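Local structure of possible translation initiation inhibitor (Rhodopseudomonas palustris, 3LME) at residues R51-F56 / K95-D100; V78-V83 / D118-D123. The protein is a possible translation initiation inhibitor of the YjgF-like family, small alpha/beta proteins that assemble as trimers. The protein carries 1 engineered substitution. One frame throughout, in Å; residues are numbered along the deposited sequence.

Interaction 1: residues R51-F56 / K95-D100; sequences RIRRMF and KDIWGD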
loop_
_atom_site.group_PDB
_atom_site.type_symbol
_atom_site.label_atom_id
_atom_site.label_comp_id
_atom_site.label_asym_id
_atom_site.label_seq_id
_atom_site.Cartn_x
_atom_site.Cartn_y
_atom_site.Cartn_z
ATOM N N ARG A 51 -17.309 15.067 -1.654
ATOM C CA ARG A 51 -16.629 14.000 -2.401
ATOM C C ARG A 51 -15.782 13.118 -1.516
ATOM O O ARG A 51 -15.859 11.900 -1.581
ATOM C CB ARG A 51 -15.735 14.597 -3.457
ATOM C CG ARG A 51 -15.263 13.606 -4.456
ATOM C CD ARG A 51 -16.271 13.421 -5.580
ATOM N NE ARG A 51 -15.550 13.382 -6.842
ATOM C CZ ARG A 51 -15.428 14.421 -7.669
ATOM N NH1 ARG A 51 -14.719 14.283 -8.789
ATOM N NH2 ARG A 51 -16.033 15.573 -7.395
ATOM N N ILE A 52 -14.972 13.756 -0.685
ATOM C CA ILE A 52 -14.108 13.066 0.220
ATOM C C ILE A 52 -14.870 12.367 1.341
ATOM O O ILE A 52 -14.560 11.190 1.649
ATOM C CB ILE A 52 -13.050 14.008 0.758
ATOM C CG1 ILE A 52 -11.954 14.171 -0.295
ATOM C CG2 ILE A 52 -12.451 13.458 2.052
ATOM C CD1 ILE A 52 -11.166 15.413 -0.149
ATOM N N ARG A 53 -15.853 13.052 1.952
ATOM C CA ARG A 53 -16.719 12.402 2.966
ATOM C C ARG A 53 -17.334 11.120 2.371
ATOM O O ARG A 53 -17.317 10.053 3.002
ATOM C CB ARG A 53 -17.791 13.360 3.525
ATOM C CG ARG A 53 -18.799 12.744 4.526
ATOM C CD ARG A 53 -18.087 11.969 5.673
ATOM N NE ARG A 53 -18.948 11.334 6.705
ATOM C CZ ARG A 53 -19.368 11.934 7.825
ATOM N NH1 ARG A 53 -19.054 13.197 8.049
ATOM N NH2 ARG A 53 -20.109 11.275 8.717
ATOM N N ARG A 54 -17.794 11.219 1.131
ATOM C CA ARG A 54 -18.418 10.094 0.477
ATOM C C ARG A 54 -17.449 8.964 0.172
ATOM O O ARG A 54 -17.835 7.791 0.185
ATOM C CB ARG A 54 -19.112 10.545 -0.801
ATOM C CG ARG A 54 -20.014 9.497 -1.442
ATOM C CD ARG A 54 -21.139 9.217 -0.514
ATOM N NE ARG A 54 -22.284 8.724 -1.261
ATOM C CZ ARG A 54 -23.336 9.456 -1.609
ATOM N NH1 ARG A 54 -23.406 10.740 -1.291
ATOM N NH2 ARG A 54 -24.321 8.881 -2.295
ATOM N N MET A 55 -16.200 9.310 -0.131
ATOM C CA MET A 55 -15.138 8.318 -0.300
ATOM C C MET A 55 -14.948 7.558 1.015
ATOM O O MET A 55 -14.935 6.319 1.028
ATOM C CB MET A 55 -13.851 9.000 -0.735
ATOM C CG MET A 55 -12.608 8.105 -0.828
ATOM S SD MET A 55 -11.174 9.100 -1.287
ATOM C CE MET A 55 -10.885 9.987 0.262
ATOM N N PHE A 56 -14.860 8.297 2.124
ATOM C CA PHE A 56 -14.755 7.649 3.433
ATOM C C PHE A 56 -15.968 6.776 3.797
ATOM O O PHE A 56 -15.795 5.625 4.238
ATOM C CB PHE A 56 -14.485 8.668 4.507
ATOM C CG PHE A 56 -13.057 9.050 4.619
ATOM C CD1 PHE A 56 -12.175 8.257 5.308
ATOM C CD2 PHE A 56 -12.592 10.216 4.034
ATOM C CE1 PHE A 56 -10.847 8.625 5.429
ATOM C CE2 PHE A 56 -11.233 10.600 4.135
ATOM C CZ PHE A 56 -10.371 9.810 4.823
ATOM N N LYS A 95 -11.687 14.618 11.098
ATOM C CA LYS A 95 -12.187 15.174 12.371
ATOM C C LYS A 95 -13.682 14.896 12.536
ATOM O O LYS A 95 -14.162 14.638 13.640
ATOM C CB LYS A 95 -11.924 16.674 12.499
ATOM C CG LYS A 95 -10.611 17.001 13.216
ATOM C CD LYS A 95 -10.337 18.493 13.207
ATOM C CE LYS A 95 -8.826 18.773 13.229
ATOM N NZ LYS A 95 -8.247 18.932 14.629
ATOM N N ASP A 96 -14.413 14.927 11.426
ATOM C CA ASP A 96 -15.842 14.718 11.479
ATOM C C ASP A 96 -16.182 13.283 11.877
ATOM O O ASP A 96 -17.183 13.032 12.554
ATOM C CB ASP A 96 -16.470 15.004 10.120
ATOM C CG ASP A 96 -16.690 16.494 9.846
ATOM O OD1 ASP A 96 -16.587 17.358 10.782
ATOM O OD2 ASP A 96 -16.983 16.770 8.643
ATOM N N ILE A 97 -15.350 12.348 11.433
ATOM C CA ILE A 97 -15.663 10.942 11.563
ATOM C C ILE A 97 -15.094 10.407 12.863
ATOM O O ILE A 97 -15.795 9.743 13.620
ATOM C CB ILE A 97 -15.191 10.135 10.310
ATOM C CG1 ILE A 97 -16.035 10.550 9.096
ATOM C CG2 ILE A 97 -15.260 8.630 10.550
ATOM C CD1 ILE A 97 -15.733 9.805 7.830
ATOM N N TRP A 98 -13.842 10.737 13.132
ATOM C CA TRP A 98 -13.104 10.164 14.241
ATOM C C TRP A 98 -13.161 11.037 15.503
ATOM O O TRP A 98 -12.667 10.650 16.556
ATOM C CB TRP A 98 -11.644 9.873 13.812
ATOM C CG TRP A 98 -11.477 8.502 13.188
ATOM C CD1 TRP A 98 -11.227 7.341 13.851
ATOM C CD2 TRP A 98 -11.558 8.158 11.790
ATOM N NE1 TRP A 98 -11.151 6.295 12.963
ATOM C CE2 TRP A 98 -11.359 6.765 11.693
ATOM C CE3 TRP A 98 -11.770 8.891 10.615
ATOM C CZ2 TRP A 98 -11.365 6.081 10.455
ATOM C CZ3 TRP A 98 -11.790 8.215 9.389
ATOM C CH2 TRP A 98 -11.597 6.822 9.320
ATOM N N GLY A 99 -13.757 12.211 15.395
ATOM C CA GLY A 99 -13.794 13.131 16.502
ATOM C C GLY A 99 -12.392 13.571 16.832
ATOM O O GLY A 99 -11.619 13.923 15.937
ATOM N N ASP A 100 -12.067 13.548 18.123
ATOM C CA ASP A 100 -10.728 13.905 18.582
ATOM C C ASP A 100 -9.769 12.699 18.616
ATOM O O ASP A 100 -8.643 12.820 19.118
ATOM C CB ASP A 100 -10.794 14.591 19.947
ATOM C CG ASP A 100 -11.156 13.623 21.092
ATOM O OD1 ASP A 100 -11.456 12.411 20.835
ATOM O OD2 ASP A 100 -11.143 14.099 22.259
#
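Two torsions bring Arg53 and Ile97 together: Arg53 sets CG anti to its backbone N (chi1 176°) and bends the chain at chi2, while Ile97 holds CG1 anti to its carbonyl carbon and extends CD1 beyond it (chi2 -177°). The contact is helix-to-helix packing in the alpha/beta fold of the YjgF-like family, where helix 48-64 lies beside the C-terminal end of helix 83-98. Ile97 CG1 sits 3.8 Å above the guanidinium plane, over its centre, and CD1, beyond it, lies 3.7 Å from Arg53 NE. An aliphatic branch thus covers one face of the charged group, while NE keeps a salt bridge to Asp57 on its own helix. Asp96 adds a looser approach. Its CB lies 3.8 Å from Arg53 NH1, but OD2 remains 4.2 Å from that nitrogen, too far for a salt bridge; OD2 is instead paired with Lys92, so any mutual attraction across the helices is probably a secondary effect. Deeper in, Ile97 CD1 also meets Phe56 CB at 3.7 Å, so one methyl serves both the partly exposed arginine and the buried phenylalanine. The Phe56 side chain also touches Val93 of helix 83-98 and Ile122 of strand 120-127, so it joins both helices to the sheet. The indole of Trp98 has Ile97 CG2 over one face, offset toward the rim, and its NE1 is hydrogen-bonded to Lys70 O. On the six-membered ring of the indole, CZ3 comes 4.1 Å from Phe56 CE1, with that phenylalanine atom near the indole plane at its edge.

Interaction 2: residues V78-V83 / D118-D123; sequences VFVTDV and DIAEID
Phe79 and Glu121 form the firm part of this contact, each giving its backbone N-H to the other's carbonyl oxygen. The bond from Phe79 N to Glu121 O measures 2.9 Å. The return bond from Glu121 N to Phe79 O, 2.8 Å long, is the straighter of the two, with an N-H...O angle of 163°. On either side of this hydrogen-bonded pair stands a non-hydrogen-bonded one. In the first, Val78 CG2 meets Ile122 CD1 at 3.7 Å; chi1 puts Ile122 CG1 anti to the backbone N, and a near-trans chi2 carries CD1 on. In the second, Val80 CG1 lies 4.0 Å from Ala120 CB. These four apolar side chains share the sheet face that helix 48-64 packs on, through Met55 beside Ala120 and Ile122. The two strands are antiparallel neighbours inside the mixed sheet of the YjgF-like fold, where strand 73-80 has 106-110 as its other neighbour and strand 120-127 has 28-35. The other face carries Phe79, which packs on Leu109 of its own chain and on Leu109 of a neighbouring subunit; Asp123 OD2 approaches the ring edge, 3.6 Å from Phe79 CE2, the carboxylate turned steeply to the ring. Past Val80 the pairing slackens toward the partly exposed end. Thr81 N makes just a weak bond to Ile119 O, 3.2 Å long and bent to 122°, and Thr81 OG1 stays 3.7 Å from Asp118 O. The strand has ended at Val80; Asp82 stands at the N-cap of helix 83-98, its OD1 weakly bonded to Lys85 N.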
loop_
_atom_site.group_PDB
_atom_site.type_symbol
_atom_site.label_atom_id
_atom_site.label_comp_id
_atom_site.label_asym_id
_atom_site.label_seq_id
_atom_site.Cartn_x
_atom_site.Cartn_y
_atom_site.Cartn_z
ATOM N N VAL A 78 -4.299 7.426 1.441
ATOM C CA VAL A 78 -5.085 8.346 0.641
ATOM C C VAL A 78 -4.239 8.866 -0.511
ATOM O O VAL A 78 -3.170 9.460 -0.302
ATOM C CB VAL A 78 -5.612 9.515 1.470
ATOM C CG1 VAL A 78 -6.792 10.189 0.766
ATOM C CG2 VAL A 78 -6.046 9.030 2.812
ATOM N N PHE A 79 -4.702 8.600 -1.727
ATOM C CA PHE A 79 -4.125 9.198 -2.925
ATOM C C PHE A 79 -5.033 10.333 -3.389
ATOM O O PHE A 79 -6.235 10.157 -3.589
ATOM C CB PHE A 79 -3.983 8.157 -4.029
ATOM C CG PHE A 79 -3.380 6.865 -3.569
ATOM C CD1 PHE A 79 -2.010 6.660 -3.645
ATOM C CD2 PHE A 79 -4.181 5.848 -3.062
ATOM C CE1 PHE A 79 -1.438 5.469 -3.219
ATOM C CE2 PHE A 79 -3.612 4.625 -2.638
ATOM C CZ PHE A 79 -2.234 4.450 -2.719
ATOM N N VAL A 80 -4.454 11.508 -3.530
ATOM C CA VAL A 80 -5.180 12.651 -4.005
ATOM C C VAL A 80 -4.436 13.306 -5.177
ATOM O O VAL A 80 -3.316 12.937 -5.543
ATOM C CB VAL A 80 -5.419 13.699 -2.880
ATOM C CG1 VAL A 80 -5.930 13.037 -1.631
ATOM C CG2 VAL A 80 -4.145 14.480 -2.590
ATOM N N THR A 81 -5.083 14.317 -5.726
ATOM C CA THR A 81 -4.734 14.888 -6.988
ATOM C C THR A 81 -3.975 16.197 -6.812
ATOM O O THR A 81 -3.251 16.635 -7.732
ATOM C CB THR A 81 -6.021 15.003 -7.820
ATOM O OG1 THR A 81 -5.923 14.050 -8.871
ATOM C CG2 THR A 81 -6.289 16.430 -8.381
ATOM N N ASP A 82 -4.131 16.787 -5.619
ATOM C CA ASP A 82 -3.479 18.030 -5.227
ATOM C C ASP A 82 -3.358 17.994 -3.705
ATOM O O ASP A 82 -4.239 18.415 -2.986
ATOM C CB ASP A 82 -4.302 19.233 -5.727
ATOM C CG ASP A 82 -3.651 20.604 -5.425
ATOM O OD1 ASP A 82 -2.615 20.700 -4.713
ATOM O OD2 ASP A 82 -4.211 21.611 -5.909
ATOM N N VAL A 83 -2.256 17.467 -3.207
ATOM C CA VAL A 83 -2.051 17.378 -1.768
ATOM C C VAL A 83 -2.180 18.747 -1.086
ATOM O O VAL A 83 -2.840 18.873 -0.068
ATOM C CB VAL A 83 -0.725 16.614 -1.416
ATOM C CG1 VAL A 83 0.518 17.459 -1.704
ATOM C CG2 VAL A 83 -0.741 16.135 0.018
ATOM N N ASP A 118 -11.243 11.344 -10.785
ATOM C CA ASP A 118 -11.593 11.742 -9.420
ATOM C C ASP A 118 -10.438 12.481 -8.727
ATOM O O ASP A 118 -9.286 12.423 -9.175
ATOM C CB ASP A 118 -12.016 10.509 -8.602
ATOM C CG ASP A 118 -13.072 10.836 -7.522
ATOM O OD1 ASP A 118 -12.891 11.793 -6.723
ATOM O OD2 ASP A 118 -14.104 10.123 -7.478
ATOM N N ILE A 119 -10.756 13.179 -7.641
ATOM C CA ILE A 119 -9.753 13.903 -6.871
ATOM C C ILE A 119 -9.092 13.124 -5.727
ATOM O O ILE A 119 -8.116 13.581 -5.164
ATOM C CB ILE A 119 -10.316 15.214 -6.313
ATOM C CG1 ILE A 119 -11.268 14.953 -5.136
ATOM C CG2 ILE A 119 -10.962 16.002 -7.422
ATOM C CD1 ILE A 119 -11.789 16.217 -4.502
ATOM N N ALA A 120 -9.609 11.960 -5.382
ATOM C CA ALA A 120 -9.122 11.232 -4.224
ATOM C C ALA A 120 -9.596 9.795 -4.262
ATOM O O ALA A 120 -10.748 9.520 -4.605
ATOM C CB ALA A 120 -9.566 11.898 -2.931
ATOM N N GLU A 121 -8.703 8.884 -3.910
ATOM C CA GLU A 121 -9.053 7.489 -3.782
ATOM C C GLU A 121 -8.366 6.989 -2.514
ATOM O O GLU A 121 -7.306 7.502 -2.155
ATOM C CB GLU A 121 -8.562 6.745 -5.009
ATOM C CG GLU A 121 -8.996 5.303 -5.100
ATOM C CD GLU A 121 -8.809 4.748 -6.498
ATOM O OE1 GLU A 121 -8.885 3.518 -6.665
ATOM O OE2 GLU A 121 -8.589 5.544 -7.443
ATOM N N ILE A 122 -8.974 6.023 -1.823
ATOM C CA ILE A 122 -8.440 5.597 -0.534
ATOM C C ILE A 122 -8.353 4.096 -0.421
ATOM O O ILE A 122 -9.190 3.415 -0.950
ATOM C CB ILE A 122 -9.215 6.228 0.683
ATOM C CG1 ILE A 122 -8.552 5.866 2.022
ATOM C CG2 ILE A 122 -10.679 5.778 0.733
ATOM C CD1 ILE A 122 -8.930 6.778 3.167
ATOM N N ASP A 123 -7.316 3.610 0.256
ATOM C CA ASP A 123 -7.128 2.188 0.584
ATOM C C ASP A 123 -7.179 1.961 2.083
ATOM O O ASP A 123 -6.396 2.552 2.821
ATOM C CB ASP A 123 -5.768 1.704 0.124
ATOM C CG ASP A 123 -5.700 1.505 -1.350
ATOM O OD1 ASP A 123 -6.763 1.642 -2.009
ATOM O OD2 ASP A 123 -4.579 1.210 -1.844
#

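From the N terminus, the chain runs through residues 51-56 on helix 48-64, then 78-83 at the end of strand 73-80, then 95-100 at the end of helix 83-98, and last 118-123 entering strand 120-127. Interaction 1 closes a loop of 38 intervening residues and interaction 2 one of 34; since their segments alternate, the loops cross. Interaction 1 ties the two helices to each other, whereas interaction 2 joins two strands of the sheet beneath them. The two contacts also touch: Arg51 NE on helix 48-64 makes a 3.1 Å salt bridge with Asp118 OD1 in the loop leading into strand 120-127, and Phe56 CE1 packs 3.5 Å from Ile122 CD1.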